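Local coordinates for coiled-coil quantitatively-enriched protein 1 (PDB 7CUJ) that links telomeres to the meiotic centrosome, organises telomere clusters in meiotic prophase, and is required for telomere length regulation and chromosome segregation, at residues L16-Q22 / N100-F106; L124-N128 / D190-Y194; I144-W149 / H159-C165. One frame throughout, in Å; residues are numbered along the deposited sequence.

Contact 1 (L16-Q22 / N100-F106); sequences LPMSALQ and NSSKFLF
Two helix N-termini start side by side at the exit of an edge strand in this parallel, open-sheet alpha/beta domain: strand 11-16 ends at Leu16, Ser19 is the N-cap of helix 20-32, and Ser101 that of helix 102-112. Both caps have an extended backbone before the first helical turn, and the register sets Leu16 near Ser102 (CA-CA 6.0 Å) and Ser19 near Asn100 (CA-CA 5.6 Å). The side chains do most of the joining. Leu16, in the mt rotamer, reaches helix 102-112 with CD1, 3.9 Å from both Lys103 CG and Phe106 CB; the t rotamer of Phe106 places its ring obliquely beside Leu16 CD2. Ser102 (m) turns OG to donate to Pro17 O at 2.9 Å. Ser101, at chi1 t, accepts weak capping bonds from Lys103 N (3.2 Å) and Phe104 N (3.3 Å). At the other cap Gln22, chi1 -84° and chi2 t, folds back so that OE1 accepts from Ser19 N at 3.0 Å, one half of a capping box, while its NE2 donates to Ile63 O. Ser19 OG (p) has Asn100 O at 2.9 Å and Gln22 OE1 at 3.1 Å to share its one proton. Leu21 and Asn100 also pack on the separate tpz1 chain. A water accepts from Ser102 N at 2.7 Å and lies 2.8 Å from Gln22 OE1 and 3.2 Å from Pro17 O.

Contact 2 (L124-N128 / D190-Y194); sequences LFISN and DIEAY
The carboxylate of Asp190 grips Ser127 with both of its oxygens. OD1 accepts from Ser127 OG at 2.7 Å, and OD2 accepts from Ser127 N at 3.1 Å with a nearly straight N-H...O angle of 166°. The same OD1 also takes the amide of Ala193 N at 2.7 Å, which makes Asp190 the N-cap of helix 191-200, so one side chain both starts its own helix and holds the neighbouring loop. Two p rotamers make this possible: Asp190 has chi1 at 60° with an extended backbone (-148/157), and Ser127 has chi1 at 64°, on a residue whose phi/psi of -100/46 breaks away from the strand after Ile126 (-146/137). The setting is the C-terminal end of the parallel sheet of an alpha/beta fold. Strands 121-126 and 184-188 are neighbours there, and each turns from strand into helix through a short loop; Asn128 caps the other helix, 129-141, through Leu131 N. Ser127 and Ala193 are the closest backbone pair, with CA atoms 5.0 Å apart, and Ser127 CB lies 4.0 Å from Ala193 CB. Packing spreads from this point. Phe125 CB meets Ala193 CB at 4.2 Å, although the Phe125 ring (m) turns from the helix to lie against Phe188. Ile126 CA and CG1 each come within 3.6 Å of Asp190 OD2. On the more open side, Glu192 CB is 3.5 Å from Ser127 OG, and the Glu192 carboxylate reaches on to a salt bridge with Lys65, whose NZ also bonds Ser127 O.

Contact 3 (I144-W149 / H159-C165); sequences IDAELW and HPAIWIC
The edge of Trp149 is directed at the face of Trp163 in a T-shaped pair, six-membered ring centroids 5.4 Å apart and planes at 88°, with chi1 t for Trp149 and m for Trp163. Beside them Cys165 SG (t) lies 3.4 Å from Trp149 CD1, an oblique sulfur-aromatic contact. The opposite face of the sheet carries Ala146 CB against Ile162 CG2 (3.4 Å) and Leu148 CD2 near Ile164 CG2 (4.2 Å). Between these layers edge strand 146-148 runs parallel to strand 162-166 within the domain's parallel sheet, the short segments' axes 4.6 Å apart at 30°; their short connection is largely unmodelled (152-158). Ala146 pairs with Ile162, Glu147 with Trp163 and Leu148 with Ile164. Glu147 N donates to Ile162 O (3.2 Å), Ile164 N to Glu147 O (2.8 Å) and Trp149 N to Ile164 O (2.9 Å). At the exposed start, Asp145, centre of an inverse gamma turn, offers its O to Ile162 N (3.1 Å) and, weakly, to Ala161 N (2.8 Å).

In the fold
All three contacts serve one six-stranded parallel sheet, in an alpha/beta domain that is one part of the longer Ccq1. In contacts 2 and 3, strands 121-126 and 162-166 are neighbours, Leu124 O lies 2.6 Å from Cys165 N, a probable hydrogen bond, and contact 3 is nested in the loop that contact 2 closes. Their centres are about 15 Å apart. Contact 1 lies at strand 11-16, the sheet edge opposite strand 146-148 of contact 3; its centre is about 16 Å from that of contact 2, which it touches where Lys103 NZ, bound to Tyr189 O and Glu218, packs 3.9 Å from Asp190 CA. Contacts 1 and 3 do not meet, their nearest atoms being about 8 Å apart. Among the three, only contact 1 touches tpz1.

Contact 1 (L16-Q22 / N100-F106)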
loop_
_atom_site.group_PDB
_atom_site.type_symbol
_atom_site.label_atom_id
_atom_site.label_comp_id
_atom_site.label_asym_id
_atom_site.label_seq_id
_atom_site.Cartn_x
_atom_site.Cartn_y
_atom_site.Cartn_z
ATOM N N LEU A 16 -13.121 13.877 -24.837
ATOM C CA LEU A 16 -14.362 13.164 -24.582
ATOM C C LEU A 16 -14.438 12.815 -23.100
ATOM O O LEU A 16 -13.447 12.386 -22.509
ATOM C CB LEU A 16 -14.385 11.890 -25.433
ATOM C CG LEU A 16 -14.491 12.095 -26.944
ATOM C CD1 LEU A 16 -14.141 10.815 -27.684
ATOM C CD2 LEU A 16 -15.885 12.564 -27.330
ATOM N N PRO A 17 -15.616 12.967 -22.453
ATOM C CA PRO A 17 -15.723 12.755 -21.009
ATOM C C PRO A 17 -15.747 11.274 -20.636
ATOM O O PRO A 17 -16.207 10.438 -21.411
ATOM C CB PRO A 17 -17.062 13.424 -20.660
ATOM C CG PRO A 17 -17.890 13.286 -21.927
ATOM C CD PRO A 17 -16.897 13.350 -23.071
ATOM N N MET A 18 -15.243 10.967 -19.434
ATOM C CA MET A 18 -15.272 9.612 -18.908
ATOM C C MET A 18 -16.636 9.345 -18.274
ATOM O O MET A 18 -17.286 10.259 -17.767
ATOM C CB MET A 18 -14.182 9.391 -17.852
ATOM C CG MET A 18 -12.770 9.604 -18.360
ATOM S SD MET A 18 -11.542 8.905 -17.223
ATOM C CE MET A 18 -11.306 7.290 -17.962
ATOM N N SER A 19 -17.045 8.074 -18.300
ATOM C CA SER A 19 -18.278 7.631 -17.670
ATOM C C SER A 19 -18.081 7.541 -16.157
ATOM O O SER A 19 -16.951 7.581 -15.674
ATOM C CB SER A 19 -18.702 6.307 -18.237
ATOM O OG SER A 19 -17.599 5.419 -18.305
ATOM N N ALA A 20 -19.195 7.404 -15.424
ATOM C CA ALA A 20 -19.164 7.255 -13.977
ATOM C C ALA A 20 -18.340 6.028 -13.592
ATOM O O ALA A 20 -17.583 6.073 -12.623
ATOM C CB ALA A 20 -20.568 7.186 -13.425
ATOM N N LEU A 21 -18.480 4.952 -14.380
ATOM C CA LEU A 21 -17.787 3.686 -14.180
ATOM C C LEU A 21 -16.279 3.901 -14.284
ATOM O O LEU A 21 -15.525 3.432 -13.435
ATOM C CB LEU A 21 -18.252 2.696 -15.256
ATOM C CG LEU A 21 -18.166 1.201 -14.936
ATOM C CD1 LEU A 21 -18.064 0.389 -16.218
ATOM C CD2 LEU A 21 -17.011 0.859 -14.007
ATOM N N GLN A 22 -15.852 4.596 -15.344
ATOM C CA GLN A 22 -14.443 4.827 -15.617
ATOM C C GLN A 22 -13.810 5.617 -14.474
ATOM O O GLN A 22 -12.677 5.342 -14.089
ATOM C CB GLN A 22 -14.273 5.565 -16.948
ATOM C CG GLN A 22 -14.270 4.655 -18.167
ATOM C CD GLN A 22 -14.237 5.420 -19.469
ATOM O OE1 GLN A 22 -14.970 6.384 -19.667
ATOM N NE2 GLN A 22 -13.383 4.987 -20.381
ATOM N N ASN A 100 -20.762 2.786 -21.901
ATOM C CA ASN A 100 -19.810 3.311 -20.934
ATOM C C ASN A 100 -18.580 3.911 -21.617
ATOM O O ASN A 100 -17.607 4.243 -20.943
ATOM C CB ASN A 100 -19.418 2.255 -19.896
ATOM C CG ASN A 100 -20.481 2.038 -18.839
ATOM O OD1 ASN A 100 -20.725 2.909 -18.007
ATOM N ND2 ASN A 100 -21.115 0.877 -18.860
ATOM N N SER A 101 -18.626 4.060 -22.947
ATOM C CA SER A 101 -17.512 4.648 -23.677
ATOM C C SER A 101 -17.986 5.798 -24.561
ATOM O O SER A 101 -18.732 5.588 -25.514
ATOM C CB SER A 101 -16.757 3.619 -24.478
ATOM O OG SER A 101 -15.719 4.230 -25.230
ATOM N N SER A 102 -17.522 7.008 -24.232
ATOM C CA SER A 102 -17.743 8.199 -25.034
ATOM C C SER A 102 -17.063 8.056 -26.391
ATOM O O SER A 102 -17.418 8.754 -27.334
ATOM C CB SER A 102 -17.220 9.420 -24.328
ATOM O OG SER A 102 -18.195 9.956 -23.450
ATOM N N LYS A 103 -16.066 7.168 -26.466
ATOM C CA LYS A 103 -15.281 6.991 -27.677
ATOM C C LYS A 103 -16.088 6.213 -28.714
ATOM O O LYS A 103 -16.152 6.611 -29.875
ATOM C CB LYS A 103 -13.944 6.321 -27.353
ATOM C CG LYS A 103 -12.943 7.220 -26.647
ATOM C CD LYS A 103 -11.606 6.566 -26.404
ATOM C CE LYS A 103 -10.607 7.530 -25.802
ATOM N NZ LYS A 103 -9.323 6.858 -25.496
ATOM N N PHE A 104 -16.698 5.103 -28.278
ATOM C CA PHE A 104 -17.571 4.305 -29.122
ATOM C C PHE A 104 -18.732 5.162 -29.626
ATOM O O PHE A 104 -19.033 5.153 -30.820
ATOM C CB PHE A 104 -18.067 3.068 -28.368
ATOM C CG PHE A 104 -17.190 1.847 -28.492
ATOM C CD1 PHE A 104 -15.858 1.883 -28.103
ATOM C CD2 PHE A 104 -17.701 0.652 -28.978
ATOM C CE1 PHE A 104 -15.055 0.757 -28.214
ATOM C CE2 PHE A 104 -16.898 -0.476 -29.085
ATOM C CZ PHE A 104 -15.576 -0.422 -28.702
ATOM N N LEU A 105 -19.363 5.906 -28.705
ATOM C CA LEU A 105 -20.507 6.744 -29.027
ATOM C C LEU A 105 -20.095 7.829 -30.019
ATOM O O LEU A 105 -20.837 8.122 -30.955
ATOM C CB LEU A 105 -21.087 7.352 -27.744
ATOM C CG LEU A 105 -22.273 8.301 -27.935
ATOM C CD1 LEU A 105 -23.443 7.606 -28.615
ATOM C CD2 LEU A 105 -22.711 8.893 -26.604
ATOM N N PHE A 106 -18.908 8.414 -29.803
ATOM C CA PHE A 106 -18.383 9.431 -30.699
ATOM C C PHE A 106 -18.300 8.881 -32.122
ATOM O O PHE A 106 -18.775 9.521 -33.057
ATOM C CB PHE A 106 -17.023 9.954 -30.227
ATOM C CG PHE A 106 -16.326 10.837 -31.230
ATOM C CD1 PHE A 106 -16.640 12.186 -31.329
ATOM C CD2 PHE A 106 -15.378 10.314 -32.100
ATOM C CE1 PHE A 106 -16.011 12.996 -32.264
ATOM C CE2 PHE A 106 -14.752 11.124 -33.037
ATOM C CZ PHE A 106 -15.070 12.464 -33.118
HETATM O O HOH W 1 -16.693 7.276 -21.706
#

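Contact 2 (L124-N128 / D190-Y194)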
loop_
_atom_site.group_PDB
_atom_site.type_symbol
_atom_site.label_atom_id
_atom_site.label_comp_id
_atom_site.label_asym_id
_atom_site.label_seq_id
_atom_site.Cartn_x
_atom_site.Cartn_y
_atom_site.Cartn_z
ATOM N N LEU A 124 -8.168 4.118 -38.252
ATOM C CA LEU A 124 -8.259 4.206 -36.804
ATOM C C LEU A 124 -7.260 3.240 -36.168
ATOM O O LEU A 124 -7.245 2.052 -36.482
ATOM C CB LEU A 124 -9.696 3.921 -36.350
ATOM C CG LEU A 124 -9.948 4.044 -34.846
ATOM C CD1 LEU A 124 -11.263 4.751 -34.566
ATOM C CD2 LEU A 124 -9.912 2.684 -34.163
ATOM N N PHE A 125 -6.430 3.776 -35.266
ATOM C CA PHE A 125 -5.473 2.978 -34.518
ATOM C C PHE A 125 -5.992 2.751 -33.102
ATOM O O PHE A 125 -6.496 3.671 -32.461
ATOM C CB PHE A 125 -4.093 3.640 -34.523
ATOM C CG PHE A 125 -3.330 3.463 -35.810
ATOM C CD1 PHE A 125 -3.530 4.323 -36.879
ATOM C CD2 PHE A 125 -2.418 2.429 -35.957
ATOM C CE1 PHE A 125 -2.833 4.154 -38.068
ATOM C CE2 PHE A 125 -1.714 2.265 -37.141
ATOM C CZ PHE A 125 -1.925 3.126 -38.197
ATOM N N ILE A 126 -5.860 1.505 -32.631
ATOM C CA ILE A 126 -6.314 1.109 -31.309
ATOM C C ILE A 126 -5.344 0.057 -30.771
ATOM O O ILE A 126 -4.934 -0.839 -31.504
ATOM C CB ILE A 126 -7.779 0.619 -31.358
ATOM C CG1 ILE A 126 -8.373 0.396 -29.964
ATOM C CG2 ILE A 126 -7.931 -0.607 -32.249
ATOM C CD1 ILE A 126 -9.880 0.260 -29.956
ATOM N N SER A 127 -4.973 0.184 -29.493
ATOM C CA SER A 127 -3.893 -0.615 -28.933
ATOM C C SER A 127 -4.443 -1.797 -28.134
ATOM O O SER A 127 -3.976 -2.073 -27.031
ATOM C CB SER A 127 -2.956 0.236 -28.106
ATOM O OG SER A 127 -3.632 0.781 -26.985
ATOM N N ASN A 128 -5.418 -2.502 -28.718
ATOM C CA ASN A 128 -6.079 -3.623 -28.067
ATOM C C ASN A 128 -6.815 -4.457 -29.113
ATOM O O ASN A 128 -7.663 -3.937 -29.838
ATOM C CB ASN A 128 -7.040 -3.151 -26.973
ATOM C CG ASN A 128 -7.517 -4.290 -26.099
ATOM O OD1 ASN A 128 -8.553 -4.892 -26.369
ATOM N ND2 ASN A 128 -6.753 -4.611 -25.068
ATOM N N ASP A 190 -6.799 5.756 -28.847
ATOM C CA ASP A 190 -6.176 5.889 -27.540
ATOM C C ASP A 190 -4.743 6.397 -27.691
ATOM O O ASP A 190 -4.124 6.228 -28.742
ATOM C CB ASP A 190 -6.242 4.576 -26.753
ATOM C CG ASP A 190 -5.550 3.419 -27.452
ATOM O OD1 ASP A 190 -4.298 3.382 -27.438
ATOM O OD2 ASP A 190 -6.266 2.573 -28.022
ATOM N N ILE A 191 -4.234 7.002 -26.611
ATOM C CA ILE A 191 -2.935 7.655 -26.588
ATOM C C ILE A 191 -1.823 6.609 -26.624
ATOM O O ILE A 191 -0.775 6.860 -27.211
ATOM C CB ILE A 191 -2.825 8.614 -25.383
ATOM C CG1 ILE A 191 -3.538 9.943 -25.654
ATOM C CG2 ILE A 191 -1.380 8.829 -24.951
ATOM C CD1 ILE A 191 -2.978 10.734 -26.822
ATOM N N GLU A 192 -2.059 5.445 -26.003
ATOM C CA GLU A 192 -1.099 4.350 -26.050
ATOM C C GLU A 192 -0.751 4.044 -27.507
ATOM O O GLU A 192 0.422 3.892 -27.846
ATOM C CB GLU A 192 -1.626 3.117 -25.312
ATOM C CG GLU A 192 -0.585 2.019 -25.152
ATOM C CD GLU A 192 -1.044 0.745 -24.456
ATOM O OE1 GLU A 192 -1.764 0.847 -23.439
ATOM O OE2 GLU A 192 -0.680 -0.352 -24.932
ATOM N N ALA A 193 -1.780 3.975 -28.363
ATOM C CA ALA A 193 -1.603 3.722 -29.786
ATOM C C ALA A 193 -0.818 4.861 -30.430
ATOM O O ALA A 193 0.015 4.620 -31.298
ATOM C CB ALA A 193 -2.939 3.521 -30.460
ATOM N N TYR A 194 -1.085 6.098 -29.989
ATOM C CA TYR A 194 -0.354 7.251 -30.492
ATOM C C TYR A 194 1.121 7.136 -30.113
ATOM O O TYR A 194 1.984 7.235 -30.981
ATOM C CB TYR A 194 -0.978 8.568 -30.027
ATOM C CG TYR A 194 -0.309 9.785 -30.613
ATOM C CD1 TYR A 194 -0.647 10.248 -31.876
ATOM C CD2 TYR A 194 0.682 10.462 -29.918
ATOM C CE1 TYR A 194 -0.026 11.358 -32.427
ATOM C CE2 TYR A 194 1.313 11.572 -30.453
ATOM C CZ TYR A 194 0.959 12.021 -31.713
ATOM O OH TYR A 194 1.574 13.115 -32.251
#

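Contact 3 (I144-W149 / H159-C165)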
loop_
_atom_site.group_PDB
_atom_site.type_symbol
_atom_site.label_atom_id
_atom_site.label_comp_id
_atom_site.label_asym_id
_atom_site.label_seq_id
_atom_site.Cartn_x
_atom_site.Cartn_y
_atom_site.Cartn_z
ATOM N N ILE A 144 -22.064 0.781 -41.014
ATOM C CA ILE A 144 -20.878 1.562 -41.334
ATOM C C ILE A 144 -19.838 0.619 -41.936
ATOM O O ILE A 144 -19.536 -0.424 -41.359
ATOM C CB ILE A 144 -20.341 2.319 -40.097
ATOM C CG1 ILE A 144 -21.408 3.215 -39.461
ATOM C CG2 ILE A 144 -19.081 3.105 -40.439
ATOM C CD1 ILE A 144 -21.126 3.606 -38.027
ATOM N N ASP A 145 -19.304 1.003 -43.102
ATOM C CA ASP A 145 -18.368 0.179 -43.853
ATOM C C ASP A 145 -16.999 0.206 -43.174
ATOM O O ASP A 145 -16.104 0.943 -43.587
ATOM C CB ASP A 145 -18.339 0.581 -45.332
ATOM C CG ASP A 145 -17.386 -0.241 -46.188
ATOM O OD1 ASP A 145 -17.092 -1.392 -45.808
ATOM O OD2 ASP A 145 -16.942 0.280 -47.228
ATOM N N ALA A 146 -16.850 -0.622 -42.133
ATOM C CA ALA A 146 -15.632 -0.697 -41.339
ATOM C C ALA A 146 -15.061 -2.111 -41.407
ATOM O O ALA A 146 -15.822 -3.070 -41.510
ATOM C CB ALA A 146 -15.945 -0.311 -39.916
ATOM N N GLU A 147 -13.726 -2.234 -41.337
ATOM C CA GLU A 147 -13.078 -3.540 -41.342
ATOM C C GLU A 147 -11.644 -3.447 -40.811
ATOM O O GLU A 147 -11.036 -2.381 -40.834
ATOM C CB GLU A 147 -13.156 -4.169 -42.737
ATOM C CG GLU A 147 -13.716 -5.584 -42.726
ATOM C CD GLU A 147 -14.564 -5.967 -43.929
ATOM O OE1 GLU A 147 -15.100 -5.055 -44.591
ATOM O OE2 GLU A 147 -14.695 -7.178 -44.197
ATOM N N LEU A 148 -11.113 -4.587 -40.343
ATOM C CA LEU A 148 -9.799 -4.673 -39.717
ATOM C C LEU A 148 -8.693 -4.565 -40.767
ATOM O O LEU A 148 -8.835 -5.075 -41.878
ATOM C CB LEU A 148 -9.679 -6.003 -38.961
ATOM C CG LEU A 148 -10.482 -6.138 -37.667
ATOM C CD1 LEU A 148 -10.566 -7.594 -37.231
ATOM C CD2 LEU A 148 -9.879 -5.290 -36.554
ATOM N N TRP A 149 -7.582 -3.920 -40.383
ATOM C CA TRP A 149 -6.374 -3.846 -41.193
ATOM C C TRP A 149 -5.571 -5.141 -41.064
ATOM O O TRP A 149 -5.676 -5.846 -40.061
ATOM C CB TRP A 149 -5.529 -2.627 -40.794
ATOM C CG TRP A 149 -4.188 -2.559 -41.464
ATOM C CD1 TRP A 149 -2.978 -2.887 -40.925
ATOM C CD2 TRP A 149 -3.921 -2.146 -42.818
ATOM N NE1 TRP A 149 -1.978 -2.702 -41.843
ATOM C CE2 TRP A 149 -2.526 -2.248 -43.013
ATOM C CE3 TRP A 149 -4.721 -1.700 -43.877
ATOM C CZ2 TRP A 149 -1.919 -1.921 -44.225
ATOM C CZ3 TRP A 149 -4.120 -1.378 -45.075
ATOM C CH2 TRP A 149 -2.738 -1.487 -45.244
ATOM N N HIS A 159 -10.045 1.953 -48.962
ATOM C CA HIS A 159 -11.218 1.546 -49.785
ATOM C C HIS A 159 -12.495 1.523 -48.942
ATOM O O HIS A 159 -13.537 1.978 -49.411
ATOM C CB HIS A 159 -10.947 0.223 -50.521
ATOM C CG HIS A 159 -9.747 0.246 -51.409
ATOM N ND1 HIS A 159 -9.670 1.050 -52.533
ATOM C CD2 HIS A 159 -8.588 -0.446 -51.360
ATOM C CE1 HIS A 159 -8.510 0.860 -53.130
ATOM N NE2 HIS A 159 -7.828 -0.055 -52.429
ATOM N N PRO A 160 -12.482 0.976 -47.698
ATOM C CA PRO A 160 -13.636 1.071 -46.796
ATOM C C PRO A 160 -13.896 2.489 -46.294
ATOM O O PRO A 160 -13.115 3.404 -46.556
ATOM C CB PRO A 160 -13.260 0.183 -45.596
ATOM C CG PRO A 160 -12.114 -0.675 -46.086
ATOM C CD PRO A 160 -11.395 0.177 -47.110
ATOM N N ALA A 161 -15.007 2.653 -45.566
ATOM C CA ALA A 161 -15.334 3.912 -44.917
ATOM C C ALA A 161 -14.377 4.172 -43.752
ATOM O O ALA A 161 -14.052 5.326 -43.475
ATOM C CB ALA A 161 -16.783 3.922 -44.488
ATOM N N ILE A 162 -13.919 3.097 -43.087
ATOM C CA ILE A 162 -12.946 3.190 -42.003
ATOM C C ILE A 162 -12.218 1.855 -41.813
ATOM O O ILE A 162 -12.852 0.819 -41.626
ATOM C CB ILE A 162 -13.588 3.711 -40.692
ATOM C CG1 ILE A 162 -12.578 3.792 -39.544
ATOM C CG2 ILE A 162 -14.821 2.907 -40.303
ATOM C CD1 ILE A 162 -12.982 4.726 -38.419
ATOM N N TRP A 163 -10.878 1.897 -41.872
ATOM C CA TRP A 163 -10.019 0.806 -41.431
ATOM C C TRP A 163 -9.871 0.864 -39.911
ATOM O O TRP A 163 -9.686 1.946 -39.352
ATOM C CB TRP A 163 -8.636 0.896 -42.092
ATOM C CG TRP A 163 -8.554 0.503 -43.537
ATOM C CD1 TRP A 163 -8.341 1.339 -44.595
ATOM C CD2 TRP A 163 -8.633 -0.826 -44.090
ATOM N NE1 TRP A 163 -8.298 0.631 -45.765
ATOM C CE2 TRP A 163 -8.475 -0.699 -45.489
ATOM C CE3 TRP A 163 -8.833 -2.103 -43.550
ATOM C CZ2 TRP A 163 -8.511 -1.798 -46.348
ATOM C CZ3 TRP A 163 -8.869 -3.189 -44.401
ATOM C CH2 TRP A 163 -8.710 -3.037 -45.780
ATOM N N ILE A 164 -9.944 -0.302 -39.251
ATOM C CA ILE A 164 -9.637 -0.431 -37.832
ATOM C C ILE A 164 -8.317 -1.183 -37.693
ATOM O O ILE A 164 -8.246 -2.372 -38.003
ATOM C CB ILE A 164 -10.767 -1.144 -37.057
ATOM C CG1 ILE A 164 -12.137 -0.490 -37.262
ATOM C CG2 ILE A 164 -10.418 -1.285 -35.580
ATOM C CD1 ILE A 164 -12.207 0.967 -36.859
ATOM N N CYS A 165 -7.286 -0.489 -37.196
ATOM C CA CYS A 165 -5.939 -1.036 -37.155
ATOM C C CYS A 165 -5.473 -1.218 -35.711
ATOM O O CYS A 165 -5.566 -0.304 -34.893
ATOM C CB CYS A 165 -4.963 -0.136 -37.902
ATOM S SG CYS A 165 -3.357 -0.916 -38.209
#